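Local atomic coordinates of azurocidin (Homo sapiens, PDB entry 1AE5), a protein that binds heparin and kills Gram-negative bacteria as a neutrophil granule glycoprotein of the chymotrypsin-like fold, and attracts monocytes and fibroblasts. Residues S72-S77 with L92-R97; Q84-D89 with V188-L193; V117-R122 with V148-Q153. All coordinates share one frame; numbering follows the deposited sequence.

Contact 1: S72-S77 with L92-R97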
loop_
_atom_site.group_PDB
_atom_site.type_symbol
_atom_site.label_atom_id
_atom_site.label_comp_id
_atom_site.label_asym_id
_atom_site.label_seq_id
_atom_site.Cartn_x
_atom_site.Cartn_y
_atom_site.Cartn_z
ATOM N N SER A 72 10.268 7.511 11.695
ATOM C CA SER A 72 11.412 6.697 11.433
ATOM C C SER A 72 10.903 5.302 11.606
ATOM O O SER A 72 9.873 5.078 12.269
ATOM C CB SER A 72 12.464 6.913 12.495
ATOM O OG SER A 72 13.542 7.520 11.855
ATOM N N ILE A 73 11.648 4.397 11.036
ATOM C CA ILE A 73 11.298 2.996 11.089
ATOM C C ILE A 73 12.111 2.237 12.132
ATOM O O ILE A 73 13.293 2.001 11.922
ATOM C CB ILE A 73 11.514 2.393 9.692
ATOM C CG1 ILE A 73 10.673 3.156 8.635
ATOM C CG2 ILE A 73 11.292 0.867 9.701
ATOM C CD1 ILE A 73 11.272 3.128 7.229
ATOM N N SER A 74 11.491 1.858 13.247
ATOM C CA SER A 74 12.247 1.146 14.260
ATOM C C SER A 74 12.593 -0.274 13.842
ATOM O O SER A 74 13.733 -0.668 13.969
ATOM C CB SER A 74 11.618 1.198 15.622
ATOM O OG SER A 74 10.225 1.076 15.485
ATOM N N SER A 75 11.621 -1.034 13.319
ATOM C CA SER A 75 11.867 -2.396 12.831
ATOM C C SER A 75 11.019 -2.744 11.616
ATOM O O SER A 75 9.944 -2.192 11.445
ATOM C CB SER A 75 11.742 -3.490 13.897
ATOM O OG SER A 75 10.383 -3.758 14.148
ATOM N N MET A 76 11.530 -3.673 10.797
ATOM C CA MET A 76 10.879 -4.206 9.593
ATOM C C MET A 76 10.498 -5.710 9.751
ATOM O O MET A 76 11.303 -6.548 10.159
ATOM C CB MET A 76 11.781 -4.050 8.340
ATOM C CG MET A 76 12.212 -2.608 8.034
ATOM S SD MET A 76 13.395 -2.492 6.645
ATOM C CE MET A 76 13.265 -0.747 6.144
ATOM N N SER A 77 9.278 -6.077 9.394
ATOM C CA SER A 77 8.897 -7.468 9.507
ATOM C C SER A 77 8.321 -8.001 8.209
ATOM O O SER A 77 7.390 -7.411 7.649
ATOM C CB SER A 77 7.907 -7.711 10.642
ATOM O OG SER A 77 8.449 -7.307 11.884
ATOM N N LEU A 92 5.876 -5.294 7.305
ATOM C CA LEU A 92 5.390 -4.404 8.329
ATOM C C LEU A 92 6.501 -3.510 8.860
ATOM O O LEU A 92 7.617 -3.949 9.095
ATOM C CB LEU A 92 4.696 -5.111 9.489
ATOM C CG LEU A 92 3.413 -5.877 9.142
ATOM C CD1 LEU A 92 2.799 -6.395 10.435
ATOM C CD2 LEU A 92 2.383 -5.001 8.430
ATOM N N LEU A 93 6.186 -2.228 9.000
ATOM C CA LEU A 93 7.154 -1.317 9.520
ATOM C C LEU A 93 6.651 -0.797 10.798
ATOM O O LEU A 93 5.522 -0.312 10.912
ATOM C CB LEU A 93 7.271 -0.086 8.654
ATOM C CG LEU A 93 7.336 -0.426 7.186
ATOM C CD1 LEU A 93 7.269 0.868 6.356
ATOM C CD2 LEU A 93 8.671 -1.123 6.939
ATOM N N GLN A 94 7.517 -0.846 11.751
ATOM C CA GLN A 94 7.160 -0.315 13.034
ATOM C C GLN A 94 7.638 1.126 13.117
ATOM O O GLN A 94 8.802 1.425 12.865
ATOM C CB GLN A 94 7.805 -1.144 14.155
ATOM C CG GLN A 94 7.419 -0.629 15.557
ATOM C CD GLN A 94 8.147 -1.383 16.672
ATOM O OE1 GLN A 94 9.186 -2.011 16.475
ATOM N NE2 GLN A 94 7.614 -1.308 17.869
ATOM N N LEU A 95 6.730 1.998 13.458
ATOM C CA LEU A 95 7.053 3.428 13.607
ATOM C C LEU A 95 7.862 3.707 14.860
ATOM O O LEU A 95 7.661 3.047 15.880
ATOM C CB LEU A 95 5.770 4.268 13.731
ATOM C CG LEU A 95 4.830 3.882 12.615
ATOM C CD1 LEU A 95 3.596 4.747 12.731
ATOM C CD2 LEU A 95 5.584 3.981 11.277
ATOM N N ASP A 96 8.733 4.712 14.790
ATOM C CA ASP A 96 9.558 5.119 15.936
ATOM C C ASP A 96 8.662 5.510 17.113
ATOM O O ASP A 96 9.034 5.499 18.280
ATOM C CB ASP A 96 10.524 6.281 15.558
ATOM C CG ASP A 96 9.766 7.479 15.032
ATOM O OD1 ASP A 96 9.260 8.210 15.976
ATOM O OD2 ASP A 96 9.529 7.674 13.856
ATOM N N ARG A 97 7.436 5.864 16.810
ATOM C CA ARG A 97 6.518 6.224 17.874
ATOM C C ARG A 97 5.067 6.079 17.456
ATOM O O ARG A 97 4.776 5.829 16.295
ATOM C CB ARG A 97 6.868 7.520 18.563
ATOM C CG ARG A 97 6.338 8.733 17.830
ATOM C CD ARG A 97 7.440 9.729 17.463
ATOM N NE ARG A 97 6.914 10.818 16.662
ATOM C CZ ARG A 97 7.212 11.021 15.391
ATOM N NH1 ARG A 97 8.060 10.243 14.734
ATOM N NH2 ARG A 97 6.646 12.043 14.760
#
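Ser77 and Leu92 form the tight end of this antiparallel strand pair, bonded both ways: Ser77 N to Leu92 O at 2.7 Å and Leu92 N to Ser77 O at 2.6 Å, each donor in the plane of the carbonyl it meets. Next along, Gln94 N gives Ser75 O a nearly straight bond (2.8 Å, 171°). Met76 and Leu93 lie side by side on one face, Met76 CG 4.0 Å from Leu93 CD2, while Leu92 and Gln94 project from the other. The pairing slackens where the chain turns a corner at Ser74. Here Ser74 N still reaches Gln94 O, but on a bent path (2.8 Å, 140°), and the extended Gln94 side chain, its CG opposite the backbone N (chi1 -179°), passes 3.3 Å from Ser74 OG at CG. Beyond, on the solvent side, Asp96 N bonds Ser72 O, and the syn lone pair of Asp96 OD1 takes Arg97 NH1 in a salt bridge of 2.7 Å; Arg97 NH1 also bonds Thr70 O. Within the first barrel, strand 91-95 runs between 69-78 and 35-38, which lies within the antibiotic region 20-44, while Trp212 and Val216 of helix 210-218 pack on Ser77 and Leu92.

Contact 2: Q84-D89 with V188-L193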
loop_
_atom_site.group_PDB
_atom_site.type_symbol
_atom_site.label_atom_id
_atom_site.label_comp_id
_atom_site.label_asym_id
_atom_site.label_seq_id
_atom_site.Cartn_x
_atom_site.Cartn_y
_atom_site.Cartn_z
ATOM N N GLN A 84 12.687 -13.558 -5.896
ATOM C CA GLN A 84 12.712 -14.210 -7.169
ATOM C C GLN A 84 11.344 -14.292 -7.791
ATOM O O GLN A 84 11.165 -13.955 -8.954
ATOM C CB GLN A 84 13.282 -15.610 -7.021
ATOM C CG GLN A 84 14.391 -15.887 -8.055
ATOM C CD GLN A 84 13.805 -16.205 -9.415
ATOM O OE1 GLN A 84 12.902 -17.056 -9.523
ATOM N NE2 GLN A 84 14.283 -15.505 -10.446
ATOM N N GLN A 85 10.380 -14.755 -7.009
ATOM C CA GLN A 85 9.044 -14.930 -7.509
ATOM C C GLN A 85 8.104 -13.884 -7.032
ATOM O O GLN A 85 6.928 -13.833 -7.436
ATOM C CB GLN A 85 8.477 -16.290 -7.065
ATOM C CG GLN A 85 8.961 -17.498 -7.922
ATOM C CD GLN A 85 8.161 -17.762 -9.211
ATOM O OE1 GLN A 85 7.168 -17.059 -9.504
ATOM N NE2 GLN A 85 8.557 -18.809 -9.965
ATOM N N ASN A 86 8.604 -13.074 -6.136
ATOM C CA ASN A 86 7.741 -12.065 -5.585
ATOM C C ASN A 86 6.604 -12.719 -4.819
ATOM O O ASN A 86 5.449 -12.345 -4.949
ATOM C CB ASN A 86 7.196 -11.140 -6.684
ATOM C CG ASN A 86 8.118 -9.960 -6.930
ATOM O OD1 ASN A 86 8.807 -9.874 -7.963
ATOM N ND2 ASN A 86 8.166 -9.057 -5.961
ATOM N N LEU A 87 6.944 -13.702 -3.972
ATOM C CA LEU A 87 5.946 -14.373 -3.156
ATOM C C LEU A 87 5.967 -13.784 -1.758
ATOM O O LEU A 87 7.029 -13.472 -1.236
ATOM C CB LEU A 87 6.150 -15.892 -3.071
ATOM C CG LEU A 87 5.578 -16.677 -4.251
ATOM C CD1 LEU A 87 5.905 -18.140 -4.034
ATOM C CD2 LEU A 87 4.061 -16.510 -4.393
ATOM N N ASN A 88 4.786 -13.622 -1.190
ATOM C CA ASN A 88 4.628 -13.062 0.136
ATOM C C ASN A 88 5.177 -11.667 0.233
ATOM O O ASN A 88 5.899 -11.344 1.172
ATOM C CB ASN A 88 5.302 -13.904 1.201
ATOM C CG ASN A 88 4.963 -15.349 1.078
ATOM O OD1 ASN A 88 3.826 -15.696 0.768
ATOM N ND2 ASN A 88 5.965 -16.185 1.284
ATOM N N ASP A 89 4.817 -10.860 -0.747
ATOM C CA ASP A 89 5.311 -9.481 -0.818
ATOM C C ASP A 89 4.536 -8.569 0.102
ATOM O O ASP A 89 3.592 -7.881 -0.327
ATOM C CB ASP A 89 5.233 -8.966 -2.249
ATOM C CG ASP A 89 5.939 -7.675 -2.366
ATOM O OD1 ASP A 89 6.630 -7.205 -1.491
ATOM O OD2 ASP A 89 5.688 -7.108 -3.491
ATOM N N VAL A 188 -2.106 -5.541 -0.983
ATOM C CA VAL A 188 -0.959 -4.680 -0.931
ATOM C C VAL A 188 -0.376 -4.647 -2.354
ATOM O O VAL A 188 -0.062 -5.700 -2.934
ATOM C CB VAL A 188 0.055 -5.151 0.104
ATOM C CG1 VAL A 188 1.335 -4.335 0.028
ATOM C CG2 VAL A 188 -0.583 -4.850 1.419
ATOM N N ALA A 189 -0.266 -3.451 -2.945
ATOM C CA ALA A 189 0.217 -3.414 -4.342
ATOM C C ALA A 189 1.535 -4.046 -4.497
ATOM O O ALA A 189 2.460 -3.695 -3.802
ATOM C CB ALA A 189 0.059 -2.108 -5.063
ATOM N N SER A 190 1.598 -5.032 -5.361
ATOM C CA SER A 190 2.846 -5.760 -5.545
ATOM C C SER A 190 3.583 -5.470 -6.849
ATOM O O SER A 190 4.723 -5.027 -6.828
ATOM C CB SER A 190 2.601 -7.261 -5.466
ATOM O OG SER A 190 3.870 -7.893 -5.455
ATOM N N PHE A 191 2.935 -5.817 -7.977
ATOM C CA PHE A 191 3.463 -5.620 -9.318
ATOM C C PHE A 191 2.379 -5.734 -10.355
ATOM O O PHE A 191 1.206 -6.084 -10.133
ATOM C CB PHE A 191 4.564 -6.609 -9.670
ATOM C CG PHE A 191 4.017 -8.024 -9.791
ATOM C CD1 PHE A 191 3.461 -8.512 -10.976
ATOM C CD2 PHE A 191 4.062 -8.895 -8.708
ATOM C CE1 PHE A 191 2.977 -9.815 -11.094
ATOM C CE2 PHE A 191 3.612 -10.210 -8.804
ATOM C CZ PHE A 191 3.056 -10.666 -10.000
ATOM N N SER A 192 2.791 -5.447 -11.537
ATOM C CA SER A 192 1.870 -5.563 -12.622
ATOM C C SER A 192 2.651 -5.840 -13.888
ATOM O O SER A 192 3.815 -5.446 -13.979
ATOM C CB SER A 192 0.804 -4.471 -12.662
ATOM O OG SER A 192 1.000 -3.566 -13.703
ATOM N N LEU A 193 2.065 -6.569 -14.832
ATOM C CA LEU A 193 2.857 -6.862 -16.023
ATOM C C LEU A 193 2.622 -6.007 -17.243
ATOM O O LEU A 193 1.500 -5.792 -17.734
ATOM C CB LEU A 193 3.223 -8.334 -16.270
ATOM C CG LEU A 193 2.236 -9.282 -15.549
ATOM C CD1 LEU A 193 0.768 -8.852 -15.731
ATOM C CD2 LEU A 193 2.409 -10.701 -16.058
HETATM O O HOH W 1 2.914 -10.677 -5.239
#
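Asp89 OD2 is held by two hydroxyls: Ser190 OG donates to it at 2.8 Å, onto the anti lone pair of OD2, away from OD1, and Ser41 OG is its second partner. Both side chains reach out with the first torsion near 180°: CG of Asp89 lies opposite its backbone N (chi1 -170°), as does OG of Ser190 (chi1 -172°), and carboxylate and hydroxyl meet between the two backbones. The serine is gripped from a second side by a water, which donates to Ser190 OG at 3.0 Å and to Asn86 O at 3.0 Å, bridging the loop to the strand. Other contact is slight. Asn86 CB comes to 4.3 Å from Phe191 CE2, and Asp89 O, bonded to Thr204 OG1, lies 4.2 Å from Val188 CG1. In chymotrypsin-like proteases the matching aspartate bonds the catalytic histidine and the matching serine bonds that aspartate; here Ser41 appears to stand in the histidine's place, consistent with the remnant of a catalytic triad in a serine protease homolog. Ser190 and Phe191 both face Phe202 in a classic beta bulge, and the Phe191 ring stacks on that of Phe202. Strand 184-192 runs between strands 178-181 and 201-205 of the second sheet, while the loop bearing Asp89 leads into strand 91-95 of the first barrel.

Contact 3: V117-R122 with V148-Q153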
loop_
_atom_site.group_PDB
_atom_site.type_symbol
_atom_site.label_atom_id
_atom_site.label_comp_id
_atom_site.label_asym_id
_atom_site.label_seq_id
_atom_site.Cartn_x
_atom_site.Cartn_y
_atom_site.Cartn_z
ATOM N N VAL A 117 -12.575 -12.397 -1.339
ATOM C CA VAL A 117 -13.380 -11.404 -2.006
ATOM C C VAL A 117 -13.722 -11.937 -3.383
ATOM O O VAL A 117 -12.865 -12.395 -4.111
ATOM C CB VAL A 117 -12.596 -10.089 -1.963
ATOM C CG1 VAL A 117 -11.201 -10.238 -2.544
ATOM C CG2 VAL A 117 -13.338 -8.895 -2.516
ATOM N N GLU A 118 -14.964 -11.973 -3.793
ATOM C CA GLU A 118 -15.071 -12.580 -5.098
ATOM C C GLU A 118 -14.781 -11.764 -6.316
ATOM O O GLU A 118 -14.818 -10.533 -6.325
ATOM C CB GLU A 118 -16.286 -13.435 -5.320
ATOM C CG GLU A 118 -17.549 -12.732 -4.831
ATOM C CD GLU A 118 -18.528 -13.810 -4.416
ATOM O OE1 GLU A 118 -17.944 -14.955 -4.169
ATOM O OE2 GLU A 118 -19.720 -13.559 -4.295
ATOM N N ALA A 119 -14.504 -12.516 -7.360
ATOM C CA ALA A 119 -14.227 -11.931 -8.638
ATOM C C ALA A 119 -15.396 -11.055 -8.953
ATOM O O ALA A 119 -16.512 -11.435 -8.622
ATOM C CB ALA A 119 -14.115 -12.985 -9.714
ATOM N N GLY A 120 -15.122 -9.875 -9.532
ATOM C CA GLY A 120 -16.206 -8.984 -9.891
ATOM C C GLY A 120 -16.493 -7.965 -8.824
ATOM O O GLY A 120 -17.313 -7.022 -9.023
ATOM N N THR A 121 -15.813 -8.145 -7.673
ATOM C CA THR A 121 -16.021 -7.189 -6.597
ATOM C C THR A 121 -15.305 -5.874 -6.914
ATOM O O THR A 121 -14.180 -5.878 -7.441
ATOM C CB THR A 121 -15.530 -7.719 -5.264
ATOM O OG1 THR A 121 -16.293 -8.846 -4.882
ATOM C CG2 THR A 121 -15.698 -6.588 -4.262
ATOM N N ARG A 122 -15.981 -4.774 -6.609
ATOM C CA ARG A 122 -15.478 -3.423 -6.852
ATOM C C ARG A 122 -14.697 -2.889 -5.683
ATOM O O ARG A 122 -15.193 -2.868 -4.565
ATOM C CB ARG A 122 -16.584 -2.428 -7.153
ATOM C CG ARG A 122 -17.010 -2.501 -8.601
ATOM C CD ARG A 122 -18.201 -3.428 -8.803
ATOM N NE ARG A 122 -19.468 -2.810 -8.417
ATOM C CZ ARG A 122 -20.638 -3.458 -8.450
ATOM N NH1 ARG A 122 -20.705 -4.745 -8.851
ATOM N NH2 ARG A 122 -21.758 -2.810 -8.072
ATOM N N VAL A 148 -12.200 -6.976 -9.158
ATOM C CA VAL A 148 -11.488 -8.190 -8.944
ATOM C C VAL A 148 -11.707 -9.151 -10.100
ATOM O O VAL A 148 -12.843 -9.476 -10.454
ATOM C CB VAL A 148 -11.926 -8.828 -7.646
ATOM C CG1 VAL A 148 -11.116 -10.116 -7.332
ATOM C CG2 VAL A 148 -11.716 -7.804 -6.556
ATOM N N THR A 149 -10.595 -9.625 -10.647
ATOM C CA THR A 149 -10.604 -10.603 -11.712
ATOM C C THR A 149 -10.813 -11.989 -11.150
ATOM O O THR A 149 -10.764 -12.248 -9.941
ATOM C CB THR A 149 -9.232 -10.733 -12.399
ATOM O OG1 THR A 149 -8.358 -11.535 -11.620
ATOM C CG2 THR A 149 -8.587 -9.394 -12.668
ATOM N N PRO A 150 -10.981 -12.907 -12.089
ATOM C CA PRO A 150 -11.151 -14.313 -11.810
ATOM C C PRO A 150 -9.815 -14.900 -11.455
ATOM O O PRO A 150 -8.787 -14.447 -11.955
ATOM C CB PRO A 150 -11.659 -14.939 -13.099
ATOM C CG PRO A 150 -11.987 -13.798 -14.056
ATOM C CD PRO A 150 -11.643 -12.502 -13.348
ATOM N N GLU A 151 -9.865 -15.889 -10.577
ATOM C CA GLU A 151 -8.691 -16.544 -10.062
ATOM C C GLU A 151 -7.764 -17.046 -11.123
ATOM O O GLU A 151 -6.524 -17.047 -10.996
ATOM C CB GLU A 151 -9.058 -17.676 -9.083
ATOM C CG GLU A 151 -9.895 -17.199 -7.870
ATOM C CD GLU A 151 -9.853 -18.158 -6.689
ATOM O OE1 GLU A 151 -9.770 -19.378 -6.832
ATOM O OE2 GLU A 151 -9.935 -17.561 -5.504
ATOM N N ASP A 152 -8.388 -17.537 -12.157
ATOM C CA ASP A 152 -7.599 -18.092 -13.205
ATOM C C ASP A 152 -6.706 -17.040 -13.811
ATOM O O ASP A 152 -5.671 -17.331 -14.398
ATOM C CB ASP A 152 -8.457 -18.779 -14.271
ATOM C CG ASP A 152 -9.600 -17.954 -14.801
ATOM O OD1 ASP A 152 -10.656 -17.813 -14.207
ATOM O OD2 ASP A 152 -9.377 -17.487 -16.008
ATOM N N GLN A 153 -7.102 -15.792 -13.662
ATOM C CA GLN A 153 -6.281 -14.741 -14.213
ATOM C C GLN A 153 -5.167 -14.345 -13.264
ATOM O O GLN A 153 -4.235 -13.660 -13.653
ATOM C CB GLN A 153 -7.146 -13.515 -14.555
ATOM C CG GLN A 153 -8.376 -13.917 -15.371
ATOM C CD GLN A 153 -7.920 -14.639 -16.611
ATOM O OE1 GLN A 153 -8.538 -15.626 -17.056
ATOM N NE2 GLN A 153 -6.788 -14.161 -17.134
#
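Val148 packs against the turn Glu118-Thr121 and is bonded to it through both of its backbone polar atoms. Val148 N donates to Thr121 O in the carbonyl plane (2.8 Å, 157°), and Val148 O accepts from Gly120 N in a very short bond of 2.5 Å. With CG1 opposite the backbone N (chi1 -177°), the isopropyl group splits its branches: CG1 lies 3.8 Å from Ala119 CA, CG2 3.3 Å from Thr121 O. Farther along, Ala119 CB rests 3.4 Å from Thr149 O and touches the proline beyond it. The second shell shapes both partners. Glu118 O is gripped twice from one face of its plane: by Thr121 N, whose bond closes the turn, and by Thr121 OG1, which lies 2.7 Å from Glu118 O. Pro150 O, by contrast, is taken from opposite faces: Thr149 OG1, 3.0 Å from Pro150 O, comes from above the carbonyl plane, and Gln153 N closes the 3-10 segment 151-153. Thr149 is also tied through its backbone to Cys160. The arrangement is a type II beta turn, with Gly120 at a positive phi of 94° in its third position, leading into strand 122-127 where that strand pairs antiparallel with 142-148 in the second barrel of the trypsin fold.

Overall arrangement
Contact 1 belongs to the first barrel and contact 3 to the second, about 32 Å apart between centres and on opposite sides of the chain's centre; contact 2 joins the two halves at what is probably the remnant of the active site. Contact 1 is partly buried strand pairing, rich in backbone bonds, and contact 3 is a surface turn held by two backbone bonds and the packing of one buried valine. Contact 2, also partly buried, with Asp89 and Val188 enclosed, relies on side chains and a water. Strand 69-78 of contact 1 runs into loop 84-89 of contact 2, which returns into strand 91-95. Contacts 2 and 3 share the second sheet, about 17 Å apart between centres.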